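Local coordinates for protein UDP-N-acetylglucosamine 4,6-dehydratase (Vibrio fischeri, PDB 3PVZ) that binds NAD in a Rossmann-type domain and probably acts as a lyase that dehydrates UDP-N-acetylglucosamine, at residues N144-I149 and E183-R188. Sequence-based numbering, arbitrary orientation.
Sequences NTDKTI and EMFLMR
Asp146 and Phe185 lie at the closest backbone approach of two nearly parallel helical segments, 144-149 and 183-188, whose axes approach to 9.8 Å at a crossing angle of -15°. They belong to neighbouring helices of a Rossmann-type fold, linked through the parallel strand 159-163 in an alpha-beta-alpha succession. On the sheet side the interface is apolar: Leu186 CD1 rests against two methyls of the other helix, Thr145 CG2 at 3.7 Å and Ile149 CD1 at 3.8 Å, while Tyr160 of that strand covers Thr145 and Ile149. Thr145 CG2 is anti to the backbone N, which directs it toward Leu186, while OG1 bonds to Asn141 O. Farther from the sheet, Asp146 OD1 meets the edge of the Phe185 ring, 3.7 Å from CD1, with carboxylate and ring planes 65° apart. A water donates to both Asp146 OD1 and Phe185 O, each at 2.6 Å, and accepts from Arg188 NE at 3.0 Å. Lys189 makes a salt bridge to the same OD1, whereas OD2 and Arg188 NH1, 4.4 Å apart, fall short of one; Arg188 NH2 bonds to Gln351 OE1. Methyl packing beside the sheet thus accompanies a water-bridged carboxylate whose charge is probably offset mainly by Lys189, with Arg188 farther off; both would tend to keep it ionised.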
loop_
_atom_site.group_PDB
_atom_site.type_symbol
_atom_site.label_atom_id
_atom_site.label_comp_id
_atom_site.label_asym_id
_atom_site.label_seq_id
_atom_site.Cartn_x
_atom_site.Cartn_y
_atom_site.Cartn_z
ATOM N N ASN A 144 -7.279 -14.675 -1.654
ATOM C CA ASN A 144 -7.256 -13.911 -2.889
ATOM C C ASN A 144 -6.527 -14.694 -3.959
ATOM O O ASN A 144 -6.851 -14.619 -5.168
ATOM C CB ASN A 144 -6.529 -12.578 -2.708
ATOM C CG ASN A 144 -7.366 -11.537 -1.958
ATOM O OD1 ASN A 144 -8.494 -11.795 -1.526
ATOM N ND2 ASN A 144 -6.793 -10.347 -1.776
ATOM N N THR A 145 -5.499 -15.406 -3.553
ATOM C CA THR A 145 -4.705 -16.150 -4.505
ATOM C C THR A 145 -5.545 -17.289 -5.059
ATOM O O THR A 145 -5.673 -17.401 -6.279
ATOM C CB THR A 145 -3.446 -16.704 -3.844
ATOM O OG1 THR A 145 -2.733 -15.633 -3.215
ATOM C CG2 THR A 145 -2.543 -17.379 -4.856
ATOM N N ASP A 146 -6.181 -18.066 -4.169
ATOM C CA ASP A 146 -7.033 -19.191 -4.575
ATOM C C ASP A 146 -8.170 -18.694 -5.488
ATOM O O ASP A 146 -8.368 -19.260 -6.552
ATOM C CB ASP A 146 -7.610 -19.914 -3.337
ATOM C CG ASP A 146 -8.235 -21.224 -3.666
ATOM O OD1 ASP A 146 -7.549 -22.108 -4.226
ATOM O OD2 ASP A 146 -9.419 -21.384 -3.390
ATOM N N LYS A 147 -8.866 -17.612 -5.111
ATOM C CA LYS A 147 -9.937 -17.062 -5.943
ATOM C C LYS A 147 -9.464 -16.610 -7.335
ATOM O O LYS A 147 -10.113 -16.890 -8.323
ATOM C CB LYS A 147 -10.661 -15.895 -5.231
ATOM C CG LYS A 147 -11.805 -15.266 -6.098
ATOM C CD LYS A 147 -12.359 -14.011 -5.488
ATOM C CE LYS A 147 -11.402 -12.816 -5.662
ATOM N NZ LYS A 147 -12.102 -11.586 -5.074
ATOM N N THR A 148 -8.369 -15.871 -7.422
ATOM C CA THR A 148 -7.907 -15.340 -8.719
ATOM C C THR A 148 -7.399 -16.523 -9.595
ATOM O O THR A 148 -7.485 -16.511 -10.799
ATOM C CB THR A 148 -6.815 -14.324 -8.545
ATOM O OG1 THR A 148 -5.773 -14.888 -7.736
ATOM C CG2 THR A 148 -7.338 -12.936 -7.883
ATOM N N ILE A 149 -6.858 -17.548 -8.987
ATOM C CA ILE A 149 -6.588 -18.775 -9.759
ATOM C C ILE A 149 -7.896 -19.385 -10.340
ATOM O O ILE A 149 -7.954 -19.724 -11.539
ATOM C CB ILE A 149 -5.830 -19.856 -8.954
ATOM C CG1 ILE A 149 -4.468 -19.312 -8.493
ATOM C CG2 ILE A 149 -5.561 -21.091 -9.847
ATOM C CD1 ILE A 149 -3.798 -20.177 -7.450
ATOM N N GLU A 183 0.623 -22.388 -0.739
ATOM C CA GLU A 183 1.206 -23.440 -1.596
ATOM C C GLU A 183 0.333 -24.712 -1.622
ATOM O O GLU A 183 0.193 -25.363 -2.659
ATOM C CB GLU A 183 2.609 -23.798 -1.091
ATOM C CG GLU A 183 3.353 -24.849 -1.918
ATOM C CD GLU A 183 4.747 -25.212 -1.373
ATOM O OE1 GLU A 183 4.960 -25.200 -0.137
ATOM O OE2 GLU A 183 5.625 -25.552 -2.202
HETATM N N MSE A 184 -0.269 -25.048 -0.508
HETATM C CA MSE A 184 -1.209 -26.193 -0.469
HETATM C C MSE A 184 -2.406 -25.922 -1.402
HETATM O O MSE A 184 -2.789 -26.772 -2.221
HETATM C CB MSE A 184 -1.726 -26.411 0.943
HETATM C CG MSE A 184 -0.670 -26.792 1.941
HETATM SE SE MSE A 184 -1.403 -26.910 3.749
HETATM C CE MSE A 184 0.220 -27.280 4.735
ATOM N N PHE A 185 -2.968 -24.720 -1.301
ATOM C CA PHE A 185 -4.082 -24.328 -2.163
ATOM C C PHE A 185 -3.653 -24.306 -3.607
ATOM O O PHE A 185 -4.435 -24.658 -4.479
ATOM C CB PHE A 185 -4.691 -22.957 -1.756
ATOM C CG PHE A 185 -5.607 -23.030 -0.566
ATOM C CD1 PHE A 185 -6.952 -23.289 -0.731
ATOM C CD2 PHE A 185 -5.098 -22.933 0.718
ATOM C CE1 PHE A 185 -7.804 -23.399 0.369
ATOM C CE2 PHE A 185 -5.913 -23.047 1.830
ATOM C CZ PHE A 185 -7.285 -23.268 1.663
ATOM N N LEU A 186 -2.437 -23.825 -3.850
ATOM C CA LEU A 186 -1.829 -23.777 -5.178
ATOM C C LEU A 186 -1.677 -25.207 -5.750
ATOM O O LEU A 186 -1.882 -25.444 -6.901
ATOM C CB LEU A 186 -0.432 -23.195 -5.085
ATOM C CG LEU A 186 -0.074 -21.802 -5.549
ATOM C CD1 LEU A 186 -0.977 -20.760 -4.942
ATOM C CD2 LEU A 186 1.433 -21.529 -5.252
HETATM N N MSE A 187 -1.252 -26.140 -4.923
HETATM C CA MSE A 187 -1.077 -27.492 -5.386
HETATM C C MSE A 187 -2.423 -28.040 -5.834
HETATM O O MSE A 187 -2.460 -28.736 -6.821
HETATM C CB MSE A 187 -0.415 -28.398 -4.333
HETATM C CG MSE A 187 1.083 -28.192 -4.099
HETATM SE SE MSE A 187 2.265 -27.956 -5.680
HETATM C CE MSE A 187 2.308 -25.974 -5.749
ATOM N N ARG A 188 -3.519 -27.731 -5.139
ATOM C CA ARG A 188 -4.829 -28.238 -5.554
ATOM C C ARG A 188 -5.205 -27.647 -6.887
ATOM O O ARG A 188 -5.680 -28.367 -7.768
ATOM C CB ARG A 188 -5.928 -27.918 -4.564
ATOM C CG ARG A 188 -7.302 -28.307 -5.054
ATOM C CD ARG A 188 -8.336 -28.379 -3.911
ATOM N NE ARG A 188 -8.680 -27.047 -3.419
ATOM C CZ ARG A 188 -9.552 -26.812 -2.455
ATOM N NH1 ARG A 188 -9.788 -25.572 -2.079
ATOM N NH2 ARG A 188 -10.178 -27.823 -1.837
HETATM O O HOH W 1 -7.002 -24.608 -4.018
#